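Local coordinates for protein cystatin (Fasciola hepatica, PDB 6I1M) that probably inhibits papain-like cysteine proteases as a secreted, disulfide-bonded member of the stefin (type 1 cystatin) group, at residues S31-V43 against K54-W67. Numbering follows the deposited sequence. Where two conformers were deposited one is given.
Sequences SVVSSCELELLQV and KFKVSGGATCPGCW. Unlike the reference sequence in segment 31-43: Val33 (reference Glu).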
ATOM      1  N   SER A  31       7.237  -8.232   9.320  1.00 25.42           N
ATOM      2  CA  SER A  31       6.474  -9.059   8.360  1.00 24.23           C
ATOM      3  C   SER A  31       7.365  -9.558   7.219  1.00 24.46           C
ATOM      4  O   SER A  31       7.033 -10.610   6.635  1.00 21.93           O
ATOM      5  CB  SER A  31       5.307  -8.316   7.835  1.00 24.20           C
ATOM      6  OG  SER A  31       4.381  -8.059   8.859  1.00 27.23           O
ATOM      7  N   VAL A  32       8.379  -8.787   6.836  1.00 22.49           N
ATOM      8  CA  VAL A  32       9.293  -9.168   5.721  1.00 22.83           C
ATOM      9  C   VAL A  32      10.733  -8.897   6.175  1.00 24.38           C
ATOM     10  O   VAL A  32      10.955  -8.112   7.127  1.00 26.25           O
ATOM     11  CB  VAL A  32       8.922  -8.444   4.407  1.00 21.71           C
ATOM     12  CG1 VAL A  32       7.476  -8.696   3.957  1.00 20.98           C
ATOM     13  CG2 VAL A  32       9.171  -6.958   4.499  1.00 20.09           C
ATOM     14  N   VAL A  33      11.684  -9.561   5.539  1.00 25.30           N
ATOM     15  CA  VAL A  33      13.137  -9.324   5.746  1.00 26.22           C
ATOM     16  C   VAL A  33      13.583  -8.175   4.834  1.00 24.35           C
ATOM     17  O   VAL A  33      12.859  -7.821   3.873  1.00 22.91           O
ATOM     18  CB  VAL A  33      13.957 -10.612   5.525  1.00 28.83           C
ATOM     19  CG1 VAL A  33      13.619 -11.663   6.574  1.00 28.00           C
ATOM     20  CG2 VAL A  33      13.793 -11.156   4.115  1.00 27.21           C
ATOM     21  N   SER A  34      14.741  -7.599   5.141  1.00 26.63           N
ATOM     22  CA  SER A  34      15.234  -6.339   4.534  1.00 29.97           C
ATOM     23  C   SER A  34      15.472  -6.534   3.030  1.00 31.07           C
ATOM     24  O   SER A  34      15.320  -5.537   2.285  1.00 35.00           O
ATOM     25  CB  SER A  34      16.469  -5.849   5.247  1.00 31.51           C
ATOM     26  OG  SER A  34      17.495  -6.818   5.174  1.00 30.75           O
ATOM     27  N   SER A  35      15.741  -7.773   2.603  1.00 30.85           N
ATOM     28  CA  SER A  35      16.044  -8.161   1.192  1.00 29.71           C
ATOM     29  C   SER A  35      14.782  -8.298   0.307  1.00 28.71           C
ATOM     30  O   SER A  35      14.923  -8.578  -0.913  1.00 27.87           O
ATOM     31  CB  SER A  35      16.813  -9.454   1.214  1.00 29.97           C
ATOM     32  OG  SER A  35      15.919 -10.567   1.317  1.00 33.34           O
ATOM     33  N   CYS A  36      13.580  -8.147   0.892  0.50 24.74           N
ATOM     34  CA  CYS A  36      12.263  -8.384   0.231  0.50 23.00           C
ATOM     35  C   CYS A  36      12.130  -7.569  -1.063  0.50 21.75           C
ATOM     36  O   CYS A  36      12.247  -6.330  -0.995  0.50 21.84           O
ATOM     37  CB  CYS A  36      11.108  -8.016   1.156  0.50 21.86           C
ATOM     38  SG  CYS A  36       9.472  -8.276   0.410  0.50 21.48           S
ATOM     39  N   GLU A  37      11.855  -8.236  -2.190  1.00 21.93           N
ATOM     40  CA  GLU A  37      11.409  -7.596  -3.454  1.00 22.60           C
ATOM     41  C   GLU A  37       9.894  -7.500  -3.373  1.00 23.14           C
ATOM     42  O   GLU A  37       9.240  -8.538  -3.462  1.00 24.33           O
ATOM     43  CB  GLU A  37      11.850  -8.366  -4.703  1.00 25.27           C
ATOM     44  CG  GLU A  37      13.358  -8.355  -4.864  1.00 27.10           C
ATOM     45  CD  GLU A  37      13.906  -8.976  -6.145  1.00 30.42           C
ATOM     46  OE1 GLU A  37      13.116  -9.184  -7.131  1.00 30.23           O
ATOM     47  OE2 GLU A  37      15.123  -9.230  -6.163  1.00 33.51           O
ATOM     48  N   LEU A  38       9.382  -6.299  -3.147  1.00 19.63           N
ATOM     49  CA  LEU A  38       7.932  -6.087  -2.977  1.00 20.88           C
ATOM     50  C   LEU A  38       7.350  -5.459  -4.242  1.00 21.01           C
ATOM     51  O   LEU A  38       7.856  -4.404  -4.693  1.00 22.19           O
ATOM     52  CB  LEU A  38       7.715  -5.171  -1.781  1.00 22.91           C
ATOM     53  CG  LEU A  38       6.250  -5.005  -1.395  1.00 24.82           C
ATOM     54  CD1 LEU A  38       5.766  -6.231  -0.625  1.00 27.88           C
ATOM     55  CD2 LEU A  38       6.073  -3.726  -0.595  1.00 26.03           C
ATOM     56  N   GLU A  39       6.271  -6.058  -4.735  1.00 21.92           N
ATOM     57  CA  GLU A  39       5.539  -5.629  -5.936  1.00 21.70           C
ATOM     58  C   GLU A  39       4.160  -5.099  -5.552  1.00 21.11           C
ATOM     59  O   GLU A  39       3.409  -5.820  -4.886  1.00 18.69           O
ATOM     60  CB  GLU A  39       5.389  -6.795  -6.898  1.00 24.22           C
ATOM     61  CG  GLU A  39       4.672  -6.406  -8.161  1.00 25.13           C
ATOM     62  CD  GLU A  39       4.631  -7.544  -9.173  1.00 29.55           C
ATOM     63  OE1 GLU A  39       5.010  -8.662  -8.798  1.00 33.77           O
ATOM     64  OE2 GLU A  39       4.255  -7.299 -10.316  1.00 32.60           O
ATOM     65  N   LEU A  40       3.832  -3.892  -6.001  1.00 20.15           N
ATOM     66  CA  LEU A  40       2.451  -3.368  -5.928  1.00 21.58           C
ATOM     67  C   LEU A  40       1.696  -3.981  -7.108  1.00 21.84           C
ATOM     68  O   LEU A  40       2.045  -3.650  -8.253  1.00 25.64           O
ATOM     69  CB  LEU A  40       2.440  -1.836  -6.000  1.00 21.99           C
ATOM     70  CG  LEU A  40       3.322  -1.058  -5.010  1.00 24.67           C
ATOM     71  CD1 LEU A  40       2.913   0.392  -4.986  1.00 23.37           C
ATOM     72  CD2 LEU A  40       3.256  -1.592  -3.596  1.00 26.20           C
ATOM     73  N   LEU A  41       0.736  -4.861  -6.833  1.00 20.57           N
ATOM     74  CA  LEU A  41      -0.030  -5.609  -7.865  1.00 21.18           C
ATOM     75  C   LEU A  41      -1.130  -4.716  -8.429  1.00 21.44           C
ATOM     76  O   LEU A  41      -1.332  -4.717  -9.643  1.00 21.95           O
ATOM     77  CB  LEU A  41      -0.650  -6.859  -7.242  1.00 23.78           C
ATOM     78  CG  LEU A  41       0.323  -7.932  -6.783  1.00 23.86           C
ATOM     79  CD1 LEU A  41      -0.436  -9.098  -6.192  1.00 26.37           C
ATOM     80  CD2 LEU A  41       1.213  -8.382  -7.934  1.00 25.96           C
ATOM     81  N   GLN A  42      -1.847  -4.022  -7.548  1.00 22.16           N
ATOM     82  CA  GLN A  42      -3.025  -3.208  -7.931  1.00 22.36           C
ATOM     83  C   GLN A  42      -3.313  -2.225  -6.804  1.00 20.50           C
ATOM     84  O   GLN A  42      -2.755  -2.389  -5.698  1.00 19.82           O
ATOM     85  CB  GLN A  42      -4.248  -4.091  -8.172  1.00 23.27           C
ATOM     86  CG  GLN A  42      -4.594  -4.938  -6.958  1.00 24.64           C
ATOM     87  CD  GLN A  42      -5.704  -5.927  -7.241  1.00 26.72           C
ATOM     88  OE1 GLN A  42      -5.782  -6.493  -8.323  1.00 32.70           O
ATOM     89  NE2 GLN A  42      -6.546  -6.174  -6.254  1.00 31.21           N
ATOM     90  N   VAL A  43      -4.129  -1.234  -7.106  1.00 19.41           N
ATOM     91  CA  VAL A  43      -4.543  -0.209  -6.128  1.00 20.28           C
ATOM     92  C   VAL A  43      -6.021   0.100  -6.367  1.00 21.41           C
ATOM     93  O   VAL A  43      -6.483   0.098  -7.552  1.00 17.81           O
ATOM     94  CB  VAL A  43      -3.648   1.039  -6.215  1.00 22.24           C
ATOM     95  CG1 VAL A  43      -3.883   1.786  -7.521  1.00 23.26           C
ATOM     96  CG2 VAL A  43      -3.839   1.927  -4.988  1.00 20.49           C
ATOM     97  N   LYS A  54      -5.698   1.748  -1.329  1.00 19.95           N
ATOM     98  CA  LYS A  54      -5.628   0.335  -0.900  1.00 21.74           C
ATOM     99  C   LYS A  54      -4.861  -0.467  -1.947  1.00 21.71           C
ATOM    100  O   LYS A  54      -5.383  -0.708  -3.085  1.00 22.05           O
ATOM    101  CB  LYS A  54      -7.014  -0.262  -0.708  1.00 24.33           C
ATOM    102  CG  LYS A  54      -7.001  -1.619  -0.028  1.00 26.77           C
ATOM    103  CD  LYS A  54      -8.229  -2.395  -0.365  1.00 32.59           C
ATOM    104  CE  LYS A  54      -9.479  -1.799   0.223  1.00 36.01           C
ATOM    105  NZ  LYS A  54     -10.680  -2.425  -0.373  1.00 38.84           N
ATOM    106  N   PHE A  55      -3.676  -0.895  -1.547  1.00 20.18           N
ATOM    107  CA  PHE A  55      -2.752  -1.721  -2.353  1.00 20.76           C
ATOM    108  C   PHE A  55      -2.915  -3.194  -1.999  1.00 22.22           C
ATOM    109  O   PHE A  55      -3.046  -3.543  -0.836  1.00 22.83           O
ATOM    110  CB  PHE A  55      -1.333  -1.262  -2.076  1.00 21.05           C
ATOM    111  CG  PHE A  55      -1.068   0.086  -2.670  1.00 22.09           C
ATOM    112  CD1 PHE A  55      -0.861   0.210  -4.040  1.00 22.27           C
ATOM    113  CD2 PHE A  55      -1.015   1.218  -1.866  1.00 23.23           C
ATOM    114  CE1 PHE A  55      -0.589   1.448  -4.594  1.00 21.17           C
ATOM    115  CE2 PHE A  55      -0.737   2.460  -2.428  1.00 23.21           C
ATOM    116  CZ  PHE A  55      -0.529   2.564  -3.785  1.00 23.16           C
ATOM    117  N   LYS A  56      -2.864  -4.047  -3.015  1.00 24.02           N
ATOM    118  CA  LYS A  56      -2.506  -5.471  -2.851  1.00 23.23           C
ATOM    119  C   LYS A  56      -1.046  -5.619  -3.291  1.00 22.01           C
ATOM    120  O   LYS A  56      -0.741  -5.254  -4.439  1.00 21.41           O
ATOM    121  CB  LYS A  56      -3.447  -6.335  -3.680  1.00 27.90           C
ATOM    122  CG  LYS A  56      -3.326  -7.817  -3.399  1.00 32.22           C
ATOM    123  CD  LYS A  56      -4.342  -8.631  -4.164  1.00 38.70           C
ATOM    124  CE  LYS A  56      -3.917 -10.074  -4.332  1.00 41.49           C
ATOM    125  NZ  LYS A  56      -4.935 -10.995  -3.774  1.00 46.67           N
ATOM    126  N   VAL A  57      -0.188  -6.091  -2.389  1.00 20.48           N
ATOM    127  CA  VAL A  57       1.283  -6.189  -2.595  1.00 21.23           C
ATOM    128  C   VAL A  57       1.681  -7.665  -2.498  1.00 20.94           C
ATOM    129  O   VAL A  57       1.070  -8.396  -1.708  1.00 20.43           O
ATOM    130  CB  VAL A  57       2.049  -5.281  -1.613  1.00 21.59           C
ATOM    131  CG1 VAL A  57       1.517  -3.852  -1.668  1.00 22.30           C
ATOM    132  CG2 VAL A  57       2.037  -5.793  -0.175  1.00 22.59           C
ATOM    133  N   SER A  58       2.678  -8.058  -3.290  1.00 21.13           N
ATOM    134  CA  SER A  58       3.224  -9.436  -3.379  1.00 22.68           C
ATOM    135  C   SER A  58       4.724  -9.415  -3.077  1.00 22.08           C
ATOM    136  O   SER A  58       5.437  -8.533  -3.599  1.00 21.65           O
ATOM    137  CB  SER A  58       2.979 -10.024  -4.737  1.00 26.71           C
ATOM    138  OG  SER A  58       3.629 -11.267  -4.842  1.00 28.94           O
ATOM    139  N   GLY A  59       5.184 -10.343  -2.246  1.00 23.90           N
ATOM    140  CA  GLY A  59       6.615 -10.491  -1.942  1.00 22.41           C
ATOM    141  C   GLY A  59       7.287 -11.437  -2.918  1.00 24.35           C
ATOM    142  O   GLY A  59       6.620 -12.303  -3.479  1.00 24.98           O
ATOM    143  N   GLY A  60       8.591 -11.284  -3.090  1.00 24.84           N
ATOM    144  CA  GLY A  60       9.409 -12.157  -3.941  1.00 26.17           C
ATOM    145  C   GLY A  60       9.889 -13.362  -3.164  1.00 26.74           C
ATOM    146  O   GLY A  60       9.241 -13.747  -2.179  1.00 23.11           O
ATOM    147  N   ALA A  61      10.993 -13.955  -3.609  1.00 24.71           N
ATOM    148  CA  ALA A  61      11.415 -15.299  -3.164  1.00 25.32           C
ATOM    149  C   ALA A  61      11.656 -15.310  -1.643  1.00 25.29           C
ATOM    150  O   ALA A  61      11.288 -16.330  -1.002  1.00 25.58           O
ATOM    151  CB  ALA A  61      12.622 -15.730  -3.971  1.00 23.97           C
ATOM    152  N   THR A  62      12.241 -14.241  -1.074  1.00 26.72           N
ATOM    153  CA  THR A  62      12.582 -14.160   0.377  1.00 25.43           C
ATOM    154  C   THR A  62      11.406 -13.633   1.216  1.00 24.73           C
ATOM    155  O   THR A  62      11.544 -13.609   2.425  1.00 25.94           O
ATOM    156  CB  THR A  62      13.870 -13.365   0.646  1.00 26.15           C
ATOM    157  OG1 THR A  62      13.648 -12.005   0.288  1.00 29.68           O
ATOM    158  CG2 THR A  62      15.050 -13.918  -0.115  1.00 25.19           C
ATOM    159  N   CYS A  63      10.273 -13.277   0.602  0.50 23.40           N
ATOM    160  CA  CYS A  63       9.076 -12.757   1.334  0.50 23.20           C
ATOM    161  C   CYS A  63       7.785 -13.184   0.633  0.50 23.39           C
ATOM    162  O   CYS A  63       6.909 -12.366   0.393  0.50 24.25           O
ATOM    163  CB  CYS A  63       9.139 -11.234   1.503  0.50 22.47           C
ATOM    164  SG  CYS A  63       9.588 -10.305   0.006  0.50 18.39           S
ATOM    165  N   PRO A  64       7.590 -14.486   0.324  1.00 24.79           N
ATOM    166  CA  PRO A  64       6.409 -14.901  -0.404  1.00 24.02           C
ATOM    167  C   PRO A  64       5.147 -14.602   0.422  1.00 25.11           C
ATOM    168  O   PRO A  64       5.142 -14.719   1.641  1.00 27.16           O
ATOM    169  CB  PRO A  64       6.641 -16.402  -0.577  1.00 26.75           C
ATOM    170  CG  PRO A  64       7.551 -16.768   0.579  1.00 24.98           C
ATOM    171  CD  PRO A  64       8.484 -15.598   0.675  1.00 26.58           C
ATOM    172  N   GLY A  65       4.109 -14.188  -0.265  1.00 26.37           N
ATOM    173  CA  GLY A  65       2.803 -13.910   0.336  1.00 27.02           C
ATOM    174  C   GLY A  65       2.336 -12.569  -0.163  1.00 28.27           C
ATOM    175  O   GLY A  65       3.155 -11.841  -0.789  1.00 26.31           O
ATOM    176  N   CYS A  66       1.069 -12.287   0.080  1.00 26.23           N
ATOM    177  CA  CYS A  66       0.402 -11.048  -0.338  1.00 24.97           C
ATOM    178  C   CYS A  66      -0.175 -10.400   0.912  1.00 24.48           C
ATOM    179  O   CYS A  66      -0.578 -11.118   1.856  1.00 23.04           O
ATOM    180  CB  CYS A  66      -0.674 -11.312  -1.379  1.00 25.92           C
ATOM    181  SG  CYS A  66       0.016 -11.713  -3.010  1.00 29.67           S
ATOM    182  N   TRP A  67      -0.154  -9.072   0.904  1.00 23.78           N
ATOM    183  CA  TRP A  67      -0.707  -8.211   1.967  1.00 21.59           C
ATOM    184  C   TRP A  67      -1.610  -7.163   1.324  1.00 21.38           C
ATOM    185  O   TRP A  67      -1.374  -6.768   0.137  1.00 22.94           O
ATOM    186  CB  TRP A  67       0.417  -7.571   2.770  1.00 21.85           C
ATOM    187  CG  TRP A  67       1.304  -8.491   3.557  1.00 24.06           C
ATOM    188  CD1 TRP A  67       1.264  -8.692   4.911  1.00 26.49           C
ATOM    189  CD2 TRP A  67       2.467  -9.199   3.091  1.00 25.32           C
ATOM    190  NE1 TRP A  67       2.312  -9.476   5.310  1.00 28.18           N
ATOM    191  CE2 TRP A  67       3.045  -9.837   4.214  1.00 26.11           C
ATOM    192  CE3 TRP A  67       3.059  -9.388   1.836  1.00 28.78           C
ATOM    193  CZ2 TRP A  67       4.188 -10.632   4.121  1.00 27.98           C
ATOM    194  CZ3 TRP A  67       4.184 -10.181   1.741  1.00 29.24           C
ATOM    195  CH2 TRP A  67       4.734 -10.800   2.867  1.00 30.81           C
TER
HETATM  196  O   HOH W   1       3.031 -10.839   8.125  1.00 38.70           O
HETATM  197  O   HOH W   2      10.532 -12.196   4.567  1.00 33.70           O
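Glu39 and Ser58 exchange two nearly straight backbone hydrogen bonds, Glu39 N to Ser58 O and Ser58 N to Glu39 O, each 2.8 Å, in the antiparallel hairpin that opens the cystatin sheet. Farther along strand 38-43, Leu41 and Gln42 both face Lys56 in a classic beta bulge: Lys56 O accepts from Leu41 N, while Lys56 N reaches Gln42 O at 3.2 Å from 36° above the carbonyl plane. Beyond the strand ends, a disulfide joins Cys36 to Cys63, tying the loop after helix 12-28 to the turn at 60-63. There the hydroxyls of Ser35 and Thr62 hydrogen-bond, OG to OG1, at 2.9 Å, and a water bridges Val33 N and Thr62 O. On the side of the sheet carrying Leu38, Leu40, Val43, Phe55 and Val57, Leu40 CD2 presses tightly on Val57 CG1 at 3.4 Å. On this side the Phe55 ring meets Phe18 of helix 12-28. On the other side, Leu41 CD1 lies by Ser58 CB, and Lys56 NZ hydrogen-bonds to Ser91 O. Val43 holds CG2 anti to its backbone N, which sets this methyl over one face of the Phe55 ring, 3.6 Å from CG2 to the centroid.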